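PDB 6UH2: short chain dehydrogenase from Leptospira borgpetersenii serovar Hardjo-bovis, which binds NAD+ and probably catalyses the NAD(P)-dependent oxidation or reduction of an as yet unassigned alcohol-carbonyl pair, as other short-chain dehydrogenases do. Local coordinates for residues 178-183 with 198-203; 238-241 with 247-250. All coordinates share one frame; numbering follows the deposited sequence.

Contact 1 (178-183 with 198-203); sequences AGIIHF and VNCISP. With NAD (nicotinamide-adenine-dinucleotide), chain D.
Next to the nicotinamide end of the NAD site, the helix that carries the cofactor-binding residues Tyr-173 and Lys-177 packs on the strand leading to the ligand, with Ile-180 and Ile-181 set against Cys-200 and Ser-202. The main touch is by Ile-181, whose CG1 lies 4.1 Å from Cys-200 SG. Its CG1 branch is anti to the carbonyl carbon (chi1 -69°) and then extended, which carries CD1 along the strand to 3.7 Å from Ser-202 OG. This last approach is a methyl resting beside a hydroxyl; the polar partner of Ser-202 OG is the side chain of Asn-252 on the neighbouring strand, a hydrogen bond that satisfies this buried oxygen. Ile-180, one residue earlier in the helix, meets the sulfur through its CG2 branch, with Ile-180 CG2 to Cys-200 SG at 4.3 Å. Helix 171-191 and strand 197-203 are consecutive elements of the Rossmann-type fold of the SDR family, and their segments run nearly antiparallel (150°) with axes 8.3 Å apart, as expected for a helix laid over a parallel sheet. No hydrogen bond joins segments 178-183 and 198-203. Ile-180 also touches Asn-121 and Leu-122 of helix 111-139. At the strand's C-terminal end the cofactor takes over: Pro-203 CD comes within 3.7 Å of C6N of the nicotinamide ring, and Pro-203 O lies 3.3 Å from its C5N.

Contact 2 (238-241 with 247-250); sequences FFLT and YVTG
Val-248 meets Leu-240 and Phe-239 with a different methyl for each, while its neighbours in 247-250 face other partners. First in the segment comes Tyr-247, whose hydroxyl is hydrogen-bonded to the backbone O of Arg-226 of the second subunit. Next, Val-248 points its side chain toward 238-241: CG1, anti to the backbone N (chi1 -178°), lies 4.1 Å from Leu-240 CD2, and the two side chains cross at about a right angle. The other branch, CG2, approaches the far end of the Phe-239 ring obliquely, 4.4 Å from CZ. That ring also stacks on Phe-239 of the second subunit, and Val-248 packs on Ile-255 of that subunit, so the contact is part of the subunit interface. In the Rossmann-type fold the segment belongs to the connection from helix 231-240 to strand 252-255, and Leu-240 also leans on Asn-199 and Ile-201 of strand 197-203, bringing helix 231-240, connection and sheet together. At Thr-249 the side chain turns away from the helix, and its OG1 is hydrogen-bonded to the backbone N of Val-198. Gly-250 follows, with a positive phi (81°) that glycine adopts readily.

How the contacts relate
Of the elements in these contacts, helix 171-191 comes first from the N terminus, and contact 1 closes over the 14 residues between its segments. The chain then passes the cofactor and reaches helix 231-240, where contact 2 closes a shorter loop of five residues before strand 252-255. The two are in series, neither nested nor crossed, with centres about 12 Å apart. Strand 197-203 joins them: the Gly-250 N to Val-198 O distance is 2.7 Å, a probable hydrogen bond, and Asn-199 ND2 probably bonds to Val-248 O. Contact 1 thus ties one helical layer to the sheet, and contact 2 joins helix 231-240, on the other face of the sheet, to the loop before strand 252-255.

Contact 1 (178-183 with 198-203)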
loop_
_atom_site.group_PDB
_atom_site.type_symbol
_atom_site.label_atom_id
_atom_site.label_comp_id
_atom_site.label_asym_id
_atom_site.label_seq_id
_atom_site.Cartn_x
_atom_site.Cartn_y
_atom_site.Cartn_z
ATOM N N ALA B 178 -12.837 12.257 4.183
ATOM C CA ALA B 178 -11.671 13.140 4.262
ATOM C C ALA B 178 -11.205 13.309 5.701
ATOM O O ALA B 178 -9.994 13.359 5.972
ATOM C CB ALA B 178 -11.995 14.513 3.672
ATOM N N GLY B 179 -12.155 13.420 6.632
ATOM C CA GLY B 179 -11.799 13.571 8.037
ATOM C C GLY B 179 -11.092 12.349 8.599
ATOM O O GLY B 179 -10.199 12.476 9.443
ATOM N N ILE B 180 -11.497 11.152 8.162
ATOM C CA ILE B 180 -10.863 9.914 8.623
ATOM C C ILE B 180 -9.462 9.789 8.048
ATOM O O ILE B 180 -8.525 9.350 8.732
ATOM C CB ILE B 180 -11.737 8.699 8.248
ATOM C CG1 ILE B 180 -12.976 8.635 9.143
ATOM C CG2 ILE B 180 -10.945 7.369 8.339
ATOM C CD1 ILE B 180 -14.103 7.813 8.534
ATOM N N ILE B 181 -9.301 10.132 6.771
ATOM C CA ILE B 181 -7.968 10.125 6.175
ATOM C C ILE B 181 -7.037 11.060 6.944
ATOM O O ILE B 181 -5.875 10.723 7.208
ATOM C CB ILE B 181 -8.062 10.484 4.683
ATOM C CG1 ILE B 181 -8.752 9.345 3.919
ATOM C CG2 ILE B 181 -6.683 10.752 4.099
ATOM C CD1 ILE B 181 -9.159 9.726 2.493
ATOM N N HIS B 182 -7.530 12.234 7.339
ATOM C CA HIS B 182 -6.633 13.167 8.017
ATOM C C HIS B 182 -6.452 12.781 9.479
ATOM O O HIS B 182 -5.375 13.000 10.043
ATOM C CB HIS B 182 -7.150 14.608 7.886
ATOM C CG HIS B 182 -6.070 15.639 7.998
ATOM N ND1 HIS B 182 -4.920 15.591 7.242
ATOM C CD2 HIS B 182 -5.961 16.741 8.781
ATOM C CE1 HIS B 182 -4.141 16.613 7.559
ATOM N NE2 HIS B 182 -4.752 17.330 8.486
ATOM N N PHE B 183 -7.477 12.183 10.091
ATOM C CA PHE B 183 -7.328 11.627 11.440
ATOM C C PHE B 183 -6.250 10.551 11.477
ATOM O O PHE B 183 -5.505 10.431 12.456
ATOM C CB PHE B 183 -8.663 11.044 11.909
ATOM C CG PHE B 183 -8.601 10.393 13.263
ATOM C CD1 PHE B 183 -8.384 11.154 14.402
ATOM C CD2 PHE B 183 -8.762 9.024 13.400
ATOM C CE1 PHE B 183 -8.311 10.557 15.665
ATOM C CE2 PHE B 183 -8.711 8.423 14.655
ATOM C CZ PHE B 183 -8.491 9.186 15.787
ATOM N N VAL B 198 -0.572 3.750 12.491
ATOM C CA VAL B 198 -1.934 4.093 12.084
ATOM C C VAL B 198 -1.917 4.368 10.585
ATOM O O VAL B 198 -1.189 5.260 10.128
ATOM C CB VAL B 198 -2.489 5.320 12.827
ATOM C CG1 VAL B 198 -3.976 5.531 12.470
ATOM C CG2 VAL B 198 -2.286 5.211 14.368
ATOM N N ASN B 199 -2.706 3.602 9.823
ATOM C CA ASN B 199 -2.806 3.782 8.378
ATOM C C ASN B 199 -4.269 3.681 7.965
ATOM O O ASN B 199 -5.156 3.406 8.780
ATOM C CB ASN B 199 -1.944 2.760 7.610
ATOM C CG ASN B 199 -0.468 2.924 7.894
ATOM O OD1 ASN B 199 0.158 3.883 7.439
ATOM N ND2 ASN B 199 0.105 1.983 8.651
ATOM N N CYS B 200 -4.519 3.939 6.683
ATOM C CA CYS B 200 -5.873 3.998 6.155
ATOM C C CYS B 200 -5.910 3.310 4.799
ATOM O O CYS B 200 -4.959 3.423 4.017
ATOM C CB CYS B 200 -6.341 5.460 6.018
ATOM S SG CYS B 200 -8.093 5.661 5.664
ATOM N N ILE B 201 -7.006 2.612 4.508
ATOM C CA ILE B 201 -7.253 2.089 3.168
ATOM C C ILE B 201 -8.494 2.771 2.617
ATOM O O ILE B 201 -9.523 2.843 3.302
ATOM C CB ILE B 201 -7.409 0.556 3.150
ATOM C CG1 ILE B 201 -6.031 -0.094 3.242
ATOM C CG2 ILE B 201 -8.076 0.093 1.848
ATOM C CD1 ILE B 201 -6.056 -1.622 3.203
ATOM N N SER B 202 -8.390 3.284 1.389
ATOM C CA SER B 202 -9.525 3.921 0.727
ATOM C C SER B 202 -9.947 3.073 -0.468
ATOM O O SER B 202 -9.332 3.159 -1.546
ATOM C CB SER B 202 -9.178 5.346 0.287
ATOM O OG SER B 202 -9.011 6.197 1.410
ATOM N N PRO B 203 -10.972 2.242 -0.327
ATOM C CA PRO B 203 -11.426 1.422 -1.459
ATOM C C PRO B 203 -12.093 2.266 -2.532
ATOM O O PRO B 203 -12.704 3.298 -2.255
ATOM C CB PRO B 203 -12.447 0.463 -0.822
ATOM C CG PRO B 203 -12.177 0.518 0.659
ATOM C CD PRO B 203 -11.689 1.922 0.920
HETATM P PA NAD D . -21.673 -2.295 4.563
HETATM O O1A NAD D . -22.874 -1.316 4.557
HETATM O O2A NAD D . -21.778 -3.636 3.834
HETATM O O5B NAD D . -21.166 -2.588 6.093
HETATM C C5B NAD D . -21.049 -1.587 7.087
HETATM C C4B NAD D . -21.156 -2.350 8.379
HETATM O O4B NAD D . -21.006 -1.316 9.422
HETATM C C3B NAD D . -22.524 -3.020 8.587
HETATM O O3B NAD D . -22.359 -4.383 9.045
HETATM C C2B NAD D . -23.145 -2.186 9.716
HETATM O O2B NAD D . -24.024 -2.962 10.544
HETATM C C1B NAD D . -21.904 -1.633 10.455
HETATM N N9A NAD D . -22.352 -0.499 11.256
HETATM C C8A NAD D . -23.278 0.488 10.921
HETATM N N7A NAD D . -23.480 1.307 11.917
HETATM C C5A NAD D . -22.681 0.837 12.959
HETATM C C6A NAD D . -22.480 1.258 14.269
HETATM N N6A NAD D . -23.105 2.334 14.785
HETATM N N1A NAD D . -21.612 0.570 15.028
HETATM C C2A NAD D . -20.983 -0.497 14.533
HETATM N N3A NAD D . -21.123 -0.983 13.297
HETATM C C4A NAD D . -21.984 -0.279 12.545
HETATM O O3 NAD D . -20.353 -1.524 4.031
HETATM P PN NAD D . -19.063 -1.994 3.185
HETATM O O1N NAD D . -19.271 -1.733 1.672
HETATM O O2N NAD D . -18.606 -3.339 3.757
HETATM O O5D NAD D . -18.077 -0.735 3.696
HETATM C C5D NAD D . -17.134 -0.981 4.718
HETATM C C4D NAD D . -16.256 0.264 4.807
HETATM O O4D NAD D . -15.676 0.614 3.487
HETATM C C3D NAD D . -17.104 1.483 5.172
HETATM O O3D NAD D . -16.348 2.399 5.973
HETATM C C2D NAD D . -17.395 2.208 3.822
HETATM O O2D NAD D . -17.594 3.605 3.957
HETATM C C1D NAD D . -16.055 1.906 3.092
HETATM N N1N NAD D . -16.164 1.894 1.590
HETATM C C2N NAD D . -17.050 1.080 0.953
HETATM C C3N NAD D . -17.112 1.107 -0.418
HETATM C C7N NAD D . -18.089 0.216 -1.106
HETATM O O7N NAD D . -18.272 0.378 -2.303
HETATM N N7N NAD D . -18.720 -0.734 -0.381
HETATM C C4N NAD D . -16.253 1.970 -1.120
HETATM C C5N NAD D . -15.381 2.778 -0.453
HETATM C C6N NAD D . -15.341 2.725 0.938
#

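Contact 2 (238-241 with 247-250)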
loop_
_atom_site.group_PDB
_atom_site.type_symbol
_atom_site.label_atom_id
_atom_site.label_comp_id
_atom_site.label_asym_id
_atom_site.label_seq_id
_atom_site.Cartn_x
_atom_site.Cartn_y
_atom_site.Cartn_z
ATOM N N PHE B 238 -3.699 -6.839 4.865
ATOM C CA PHE B 238 -2.641 -7.652 5.463
ATOM C C PHE B 238 -1.306 -6.914 5.447
ATOM O O PHE B 238 -0.557 -6.942 6.433
ATOM C CB PHE B 238 -2.509 -8.992 4.723
ATOM C CG PHE B 238 -3.522 -10.043 5.143
ATOM C CD1 PHE B 238 -4.563 -9.734 6.015
ATOM C CD2 PHE B 238 -3.418 -11.343 4.670
ATOM C CE1 PHE B 238 -5.485 -10.706 6.395
ATOM C CE2 PHE B 238 -4.334 -12.332 5.057
ATOM C CZ PHE B 238 -5.372 -12.003 5.918
ATOM N N PHE B 239 -0.988 -6.254 4.333
ATOM C CA PHE B 239 0.257 -5.493 4.257
ATOM C C PHE B 239 0.356 -4.479 5.392
ATOM O O PHE B 239 1.363 -4.426 6.113
ATOM C CB PHE B 239 0.357 -4.793 2.902
ATOM C CG PHE B 239 1.526 -3.852 2.791
ATOM C CD1 PHE B 239 2.821 -4.334 2.852
ATOM C CD2 PHE B 239 1.323 -2.482 2.629
ATOM C CE1 PHE B 239 3.912 -3.470 2.747
ATOM C CE2 PHE B 239 2.407 -1.611 2.518
ATOM C CZ PHE B 239 3.700 -2.109 2.579
ATOM N N LEU B 240 -0.687 -3.668 5.577
ATOM C CA LEU B 240 -0.619 -2.570 6.539
ATOM C C LEU B 240 -0.809 -3.022 7.986
ATOM O O LEU B 240 -0.637 -2.212 8.904
ATOM C CB LEU B 240 -1.666 -1.497 6.204
ATOM C CG LEU B 240 -1.457 -0.738 4.878
ATOM C CD1 LEU B 240 -2.646 0.176 4.541
ATOM C CD2 LEU B 240 -0.180 0.096 4.974
ATOM N N THR B 241 -1.165 -4.276 8.231
ATOM C CA THR B 241 -1.302 -4.744 9.605
ATOM C C THR B 241 -0.279 -5.818 9.957
ATOM O O THR B 241 -0.444 -6.510 10.964
ATOM C CB THR B 241 -2.719 -5.257 9.871
ATOM O OG1 THR B 241 -3.026 -6.343 8.978
ATOM C CG2 THR B 241 -3.737 -4.107 9.721
ATOM N N TYR B 247 7.745 0.129 8.763
ATOM C CA TYR B 247 8.188 1.513 8.648
ATOM C C TYR B 247 7.158 2.388 7.925
ATOM O O TYR B 247 7.499 3.468 7.436
ATOM C CB TYR B 247 9.551 1.557 7.940
ATOM C CG TYR B 247 10.398 2.808 8.139
ATOM C CD1 TYR B 247 10.760 3.242 9.412
ATOM C CD2 TYR B 247 10.886 3.524 7.042
ATOM C CE1 TYR B 247 11.563 4.379 9.584
ATOM C CE2 TYR B 247 11.694 4.660 7.206
ATOM C CZ TYR B 247 12.032 5.080 8.470
ATOM O OH TYR B 247 12.824 6.209 8.627
ATOM N N VAL B 248 5.902 1.948 7.866
ATOM C CA VAL B 248 4.836 2.673 7.179
ATOM C C VAL B 248 3.826 3.136 8.218
ATOM O O VAL B 248 3.183 2.307 8.873
ATOM C CB VAL B 248 4.145 1.797 6.120
ATOM C CG1 VAL B 248 3.066 2.606 5.386
ATOM C CG2 VAL B 248 5.148 1.224 5.134
ATOM N N THR B 249 3.655 4.448 8.356
ATOM C CA THR B 249 2.615 4.949 9.243
ATOM C C THR B 249 2.094 6.280 8.702
ATOM O O THR B 249 2.820 7.028 8.043
ATOM C CB THR B 249 3.110 5.082 10.698
ATOM O OG1 THR B 249 1.991 5.264 11.577
ATOM C CG2 THR B 249 4.076 6.266 10.870
ATOM N N GLY B 250 0.816 6.547 8.957
ATOM C CA GLY B 250 0.198 7.779 8.492
ATOM C C GLY B 250 -0.249 7.785 7.047
ATOM O O GLY B 250 -0.631 8.846 6.542
#